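Local coordinates for programmed Cell Death Protein 5 Homolog (Leishmania major, PDB 6VMT) that probably binds double-stranded DNA and belongs to the PDCD5 family of programmed-cell-death proteins, at residues V44-E47 / G48-R51; P82-D85 / D86-R89; I70-A73 / V74-K78. All coordinates share one frame; numbering follows the deposited sequence.

Contact 1. Residues V44-E47 / G48-R51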
loop_
_atom_site.group_PDB
_atom_site.type_symbol
_atom_site.label_atom_id
_atom_site.label_comp_id
_atom_site.label_asym_id
_atom_site.label_seq_id
_atom_site.Cartn_x
_atom_site.Cartn_y
_atom_site.Cartn_z
ATOM N N VAL A 44 -4.608 9.468 6.164
ATOM C CA VAL A 44 -3.533 9.458 7.196
ATOM C C VAL A 44 -2.964 10.867 7.265
ATOM O O VAL A 44 -2.934 11.529 6.238
ATOM C CB VAL A 44 -2.465 8.397 6.875
ATOM C CG1 VAL A 44 -1.374 8.324 7.916
ATOM C CG2 VAL A 44 -3.092 7.035 6.746
ATOM N N SER A 45 -2.565 11.302 8.447
ATOM C CA SER A 45 -1.980 12.647 8.678
ATOM C C SER A 45 -0.540 12.652 8.167
ATOM O O SER A 45 -0.005 11.577 7.847
ATOM C CB SER A 45 -2.036 13.009 10.123
ATOM O OG SER A 45 -1.158 12.167 10.839
ATOM N N ALA A 46 0.064 13.828 8.101
ATOM C CA ALA A 46 1.345 14.072 7.407
ATOM C C ALA A 46 2.468 13.441 8.221
ATOM O O ALA A 46 3.283 12.714 7.642
ATOM C CB ALA A 46 1.527 15.549 7.232
ATOM N N GLU A 47 2.464 13.713 9.527
ATOM C CA GLU A 47 3.387 13.129 10.531
ATOM C C GLU A 47 3.325 11.606 10.423
ATOM O O GLU A 47 4.398 10.961 10.421
ATOM C CB GLU A 47 2.992 13.571 11.944
ATOM C CG GLU A 47 3.873 14.662 12.545
ATOM C CD GLU A 47 4.259 14.460 14.012
ATOM O OE1 GLU A 47 3.475 13.824 14.766
ATOM O OE2 GLU A 47 5.358 14.928 14.405
ATOM N N GLY A 48 2.106 11.061 10.375
ATOM C CA GLY A 48 1.848 9.610 10.394
ATOM C C GLY A 48 2.259 8.991 9.082
ATOM O O GLY A 48 2.537 7.789 9.048
ATOM N N ARG A 49 2.302 9.803 8.032
ATOM C CA ARG A 49 2.668 9.356 6.670
ATOM C C ARG A 49 4.189 9.293 6.518
ATOM O O ARG A 49 4.655 8.330 5.879
ATOM C CB ARG A 49 2.026 10.273 5.631
ATOM C CG ARG A 49 1.014 9.558 4.755
ATOM C CD ARG A 49 -0.174 10.418 4.410
ATOM N NE ARG A 49 0.251 11.642 3.766
ATOM C CZ ARG A 49 -0.147 12.861 4.100
ATOM N NH1 ARG A 49 -1.020 13.051 5.080
ATOM N NH2 ARG A 49 0.333 13.896 3.429
ATOM N N GLU A 50 4.924 10.256 7.074
ATOM C CA GLU A 50 6.412 10.205 7.162
ATOM C C GLU A 50 6.835 8.950 7.940
ATOM O O GLU A 50 7.647 8.138 7.433
ATOM C CB GLU A 50 6.952 11.461 7.844
ATOM C CG GLU A 50 6.631 12.724 7.069
ATOM C CD GLU A 50 7.212 14.003 7.640
ATOM O OE1 GLU A 50 8.323 13.943 8.209
ATOM O OE2 GLU A 50 6.546 15.054 7.514
ATOM N N ARG A 51 6.284 8.802 9.133
ATOM C CA ARG A 51 6.578 7.674 10.039
ATOM C C ARG A 51 6.476 6.374 9.250
ATOM O O ARG A 51 7.347 5.516 9.408
ATOM C CB ARG A 51 5.609 7.692 11.221
ATOM C CG ARG A 51 5.777 6.508 12.158
ATOM C CD ARG A 51 4.830 6.549 13.336
ATOM N NE ARG A 51 5.248 7.510 14.344
ATOM C CZ ARG A 51 6.210 7.317 15.235
ATOM N NH1 ARG A 51 6.894 6.186 15.261
ATOM N NH2 ARG A 51 6.491 8.269 16.101
#
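The guanidinium of Arg49 folds back across the start of helix 46-75, with Ala46 CA over one of its faces and the carbonyl of Val44 at its edge. The edge contact is a bent hydrogen bond in which NH1 of Arg49 donates to Val44 O at 2.7 Å, the oxygen lying 17° out of the guanidinium plane. On the face, CZ of Arg49 comes within 3.8 Å of Ala46 CA. Bends in the arginine chain at chi2 and chi3 turn the charged group back toward the loop five residues earlier in the sequence. Along the way its methylene CD packs alongside CB of Val44 at 3.9 Å, so aliphatic and polar parts of one side chain both grip the same residue. Val44 is buried and places CG1 anti to its backbone N (chi1 -178°), where that methyl meets Gly48 C at 3.9 Å.

With chi1 of Ser45 at 68°, OG sits between the backbone N and the carbonyl carbon and accepts a weak bond from Gly48 N at 3.5 Å; a second weak bond joins OG to Val83 O. Regular helical bonding is set by the next residues, where Glu50 N donates to Ala46 O (3.0 Å) and Arg51 N to Glu47 O (3.1 Å). The tip of Arg51 is engaged elsewhere, in a salt bridge with Asp85 at the start of helix 85-103. The residues flanking the cap, Val44 and Arg49, are an apolar and a charged one, so they form no true hydrophobic staple; the motif is an N-cap, with Ser45 weakly capping helix 46-75.

Contact 2. Residues P82-D85 / D86-R89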
loop_
_atom_site.group_PDB
_atom_site.type_symbol
_atom_site.label_atom_id
_atom_site.label_comp_id
_atom_site.label_asym_id
_atom_site.label_seq_id
_atom_site.Cartn_x
_atom_site.Cartn_y
_atom_site.Cartn_z
ATOM N N PRO A 82 -8.883 11.966 9.485
ATOM C CA PRO A 82 -7.558 11.473 9.133
ATOM C C PRO A 82 -6.926 10.827 10.368
ATOM O O PRO A 82 -7.145 11.280 11.482
ATOM C CB PRO A 82 -6.831 12.748 8.729
ATOM C CG PRO A 82 -7.367 13.741 9.730
ATOM C CD PRO A 82 -8.827 13.367 9.921
ATOM N N VAL A 83 -6.166 9.768 10.128
ATOM C CA VAL A 83 -5.623 8.870 11.178
ATOM C C VAL A 83 -4.337 9.513 11.694
ATOM O O VAL A 83 -3.445 9.825 10.867
ATOM C CB VAL A 83 -5.426 7.474 10.562
ATOM C CG1 VAL A 83 -4.671 6.512 11.434
ATOM C CG2 VAL A 83 -6.745 6.872 10.161
ATOM N N SER A 84 -4.266 9.726 13.013
ATOM C CA SER A 84 -3.185 10.440 13.750
ATOM C C SER A 84 -1.885 9.635 13.717
ATOM O O SER A 84 -1.993 8.413 13.678
ATOM C CB SER A 84 -3.623 10.645 15.171
ATOM O OG SER A 84 -3.900 9.392 15.790
ATOM N N ASP A 85 -0.715 10.285 13.816
ATOM C CA ASP A 85 0.615 9.633 14.025
ATOM C C ASP A 85 0.541 8.661 15.209
ATOM O O ASP A 85 1.097 7.560 15.125
ATOM C CB ASP A 85 1.701 10.679 14.288
ATOM C CG ASP A 85 3.077 10.124 14.636
ATOM O OD1 ASP A 85 3.630 9.394 13.802
ATOM O OD2 ASP A 85 3.595 10.442 15.737
ATOM N N ASP A 86 -0.149 9.074 16.270
ATOM C CA ASP A 86 -0.330 8.305 17.528
ATOM C C ASP A 86 -0.986 6.960 17.199
ATOM O O ASP A 86 -0.556 5.952 17.737
ATOM C CB ASP A 86 -1.127 9.125 18.552
ATOM C CG ASP A 86 -0.800 10.621 18.599
ATOM O OD1 ASP A 86 -0.842 11.288 17.524
ATOM O OD2 ASP A 86 -0.523 11.126 19.713
ATOM N N THR A 87 -2.002 6.935 16.342
ATOM C CA THR A 87 -2.696 5.682 15.924
ATOM C C THR A 87 -1.801 4.875 14.982
ATOM O O THR A 87 -1.809 3.632 15.080
ATOM C CB THR A 87 -4.041 5.948 15.240
ATOM O OG1 THR A 87 -4.871 6.808 16.023
ATOM C CG2 THR A 87 -4.803 4.669 15.008
ATOM N N VAL A 88 -1.058 5.535 14.092
ATOM C CA VAL A 88 -0.083 4.841 13.205
ATOM C C VAL A 88 0.919 4.093 14.092
ATOM O O VAL A 88 1.023 2.851 13.972
ATOM C CB VAL A 88 0.618 5.834 12.265
ATOM C CG1 VAL A 88 1.803 5.203 11.555
ATOM C CG2 VAL A 88 -0.356 6.417 11.254
ATOM N N ARG A 89 1.607 4.828 14.966
ATOM C CA ARG A 89 2.642 4.287 15.894
ATOM C C ARG A 89 2.058 3.073 16.616
ATOM O O ARG A 89 2.671 2.018 16.573
ATOM C CB ARG A 89 3.121 5.415 16.809
ATOM C CG ARG A 89 3.286 5.034 18.268
ATOM C CD ARG A 89 4.143 6.007 19.061
ATOM N NE ARG A 89 4.615 5.329 20.267
ATOM C CZ ARG A 89 5.497 4.310 20.315
ATOM N NH1 ARG A 89 6.058 3.816 19.222
ATOM N NH2 ARG A 89 5.823 3.781 21.480
#
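Thr87 reaches back to Ser84 and Val83 through every atom of its side chain. CB rests 3.9 Å from Val83 CG1 and also lies close to the hydroxyl and carbonyl oxygens of Ser84. From there the two branches part. The methyl CG2 continues along the apolar side and meets the same Val83 CG1 at 4.0 Å, the two side chains crossing at about a right angle. The hydroxyl OG1, beside the backbone N because chi1 is -52°, turns to the polar side and donates to Ser84 OG at 2.8 Å. That serine oxygen also accepts from Thr87 N at 3.2 Å, so backbone and side chain of one residue both hold it. The first torsion of Ser84, chi1 59°, tucks OG in beside the amide it caps.

Carbonyl oxygens complete the turn. Ser84 O receives Val88 N at 3.1 Å, plus a weak bond from Thr87 N, while Asp85 O receives Arg89 N at 2.8 Å. The carboxylate of Asp85 has its main partner elsewhere, OD1 being taken by Arg51. Its OD2 also lies near Glu47 OE1, a like-charge proximity that the arginine would be expected to ease.

Beneath the cap, the buried Val83 and Val88 bring CG1 and CG2 to 4.3 Å. Ser84 as N-cap, flanked by apolar residues just before the cap and four after it, is the pattern of a hydrophobic staple, here closing the N terminus of helix 85-103.

Contact 3. Residues I70-A73 / V74-K78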
loop_
_atom_site.group_PDB
_atom_site.type_symbol
_atom_site.label_atom_id
_atom_site.label_comp_id
_atom_site.label_asym_id
_atom_site.label_seq_id
_atom_site.Cartn_x
_atom_site.Cartn_y
_atom_site.Cartn_z
ATOM N N ILE A 70 -5.347 0.362 7.267
ATOM C CA ILE A 70 -5.939 1.729 7.353
ATOM C C ILE A 70 -6.897 1.896 6.183
ATOM O O ILE A 70 -7.995 2.355 6.383
ATOM C CB ILE A 70 -4.853 2.798 7.309
ATOM C CG1 ILE A 70 -4.058 2.847 8.608
ATOM C CG2 ILE A 70 -5.458 4.137 6.950
ATOM C CD1 ILE A 70 -2.779 3.602 8.499
ATOM N N ILE A 71 -6.485 1.499 4.993
ATOM C CA ILE A 71 -7.319 1.690 3.787
ATOM C C ILE A 71 -8.584 0.855 3.921
ATOM O O ILE A 71 -9.665 1.433 3.781
ATOM C CB ILE A 71 -6.527 1.306 2.549
ATOM C CG1 ILE A 71 -5.380 2.280 2.346
ATOM C CG2 ILE A 71 -7.448 1.231 1.351
ATOM C CD1 ILE A 71 -4.511 1.916 1.189
ATOM N N GLN A 72 -8.478 -0.457 4.125
ATOM C CA GLN A 72 -9.699 -1.306 4.216
ATOM C C GLN A 72 -10.589 -0.720 5.312
ATOM O O GLN A 72 -11.787 -0.643 5.094
ATOM C CB GLN A 72 -9.397 -2.807 4.384
ATOM C CG GLN A 72 -8.867 -3.235 5.749
ATOM C CD GLN A 72 -9.888 -3.545 6.831
ATOM O OE1 GLN A 72 -10.998 -4.004 6.574
ATOM N NE2 GLN A 72 -9.505 -3.320 8.081
ATOM N N ALA A 73 -10.008 -0.231 6.410
ATOM C CA ALA A 73 -10.719 0.202 7.632
ATOM C C ALA A 73 -11.480 1.505 7.406
ATOM O O ALA A 73 -12.631 1.599 7.812
ATOM C CB ALA A 73 -9.705 0.396 8.708
ATOM N N VAL A 74 -10.801 2.522 6.893
ATOM C CA VAL A 74 -11.406 3.840 6.564
ATOM C C VAL A 74 -12.467 3.625 5.456
ATOM O O VAL A 74 -13.665 3.977 5.637
ATOM C CB VAL A 74 -10.296 4.820 6.162
ATOM C CG1 VAL A 74 -10.845 6.178 5.807
ATOM C CG2 VAL A 74 -9.262 4.980 7.257
ATOM N N GLN A 75 -12.104 2.977 4.353
ATOM C CA GLN A 75 -13.069 2.729 3.254
ATOM C C GLN A 75 -14.390 2.139 3.759
ATOM O O GLN A 75 -15.408 2.437 3.113
ATOM C CB GLN A 75 -12.439 1.810 2.232
ATOM C CG GLN A 75 -11.612 2.583 1.235
ATOM C CD GLN A 75 -11.031 1.611 0.256
ATOM O OE1 GLN A 75 -11.229 0.409 0.421
ATOM N NE2 GLN A 75 -10.267 2.131 -0.703
ATOM N N ARG A 76 -14.384 1.384 4.871
ATOM C CA ARG A 76 -15.580 0.699 5.450
ATOM C C ARG A 76 -16.159 1.485 6.637
ATOM O O ARG A 76 -17.139 0.997 7.227
ATOM C CB ARG A 76 -15.228 -0.734 5.886
ATOM C CG ARG A 76 -14.936 -1.683 4.728
ATOM C CD ARG A 76 -14.282 -3.025 5.044
ATOM N NE ARG A 76 -13.908 -3.688 3.790
ATOM C CZ ARG A 76 -13.265 -4.857 3.671
ATOM N NH1 ARG A 76 -12.898 -5.549 4.740
ATOM N NH2 ARG A 76 -12.987 -5.329 2.467
ATOM N N GLY A 77 -15.597 2.644 6.993
ATOM C CA GLY A 77 -16.080 3.470 8.124
ATOM C C GLY A 77 -15.744 2.887 9.497
ATOM O O GLY A 77 -16.335 3.337 10.487
ATOM N N LYS A 78 -14.785 1.964 9.591
ATOM C CA LYS A 78 -14.370 1.324 10.871
ATOM C C LYS A 78 -13.314 2.170 11.600
ATOM O O LYS A 78 -13.095 1.909 12.792
ATOM C CB LYS A 78 -13.929 -0.120 10.606
ATOM C CG LYS A 78 -15.070 -1.032 10.162
ATOM C CD LYS A 78 -15.027 -2.444 10.698
ATOM C CE LYS A 78 -16.139 -3.312 10.148
ATOM N NZ LYS A 78 -15.748 -4.744 10.098
HETATM O O HOH W 1 -13.102 -3.879 8.108
#
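Ile70 and Val74 run alongside each other with their branches aimed in one direction, in the last turn of helix 46-75, which ends in a Schellman motif at Gly77. Their CG2 methyls meet at 3.9 Å on the side of the helix where Ile70 also packs on Val44 and Met79, and Val74 on Phe43 and Pro81. Ile71 and Gln75 repeat the arrangement one residue on. The flat amide of Gln75 runs alongside the isoleucine, with NE2 3.6 Å from Ile71 CG2, and both side chains touch Met39 of helix 12-43. Gln72 and Arg76 are set differently: they cross at a slant, with amide and guanidinium planes 82° apart. Gln72 CB lies over one face of the guanidinium. The glutamine chain is bent at chi2 (86°), which carries its amide toward the outstretched arginine, and OE1 comes to 3.1 Å from Arg76 NH1.

Backbone bonds change partners as the helix runs out. Val74 N and Gln75 N still donate to Ile70 O and Ile71 O in ordinary helical fashion, whereas Arg76 N has merely weak bonds, to Gln72 O and Ala73 O. The Schellman pair then closes the end: Lys78 N donates to Ala73 O at 2.8 Å, and inside it Gly77 N donates to Val74 O at 2.7 Å. Gly77 has the positive phi of 73° that reverses the chain here. Outside this turn, a water in the plane of the Arg76 guanidinium, at its edge, donates to Gln72 OE1 at 2.6 Å and weakly accepts from Lys78 NZ at 3.4 Å.

Along the chain the three contacts are in series, none nesting within or crossing another. Contact 1 follows helix 12-43 and closes the turn that opens helix 46-75. Contact 3 ends that same helix, and contact 2 then starts helix 85-103 after the intervening loop. In space the centres of contacts 1 and 2 are about 7 Å apart: Ser45 N probably bonds to Val83 O, and Gly48 O packs on Val88 CG1. Contact 3 lies farther off, yet it touches both, through Ile70 CG2 against Val44 CG2 and Val74 CG2 against Val83 CG2. Together they tie both ends of helix 46-75, the following loop and the start of helix 85-103 together.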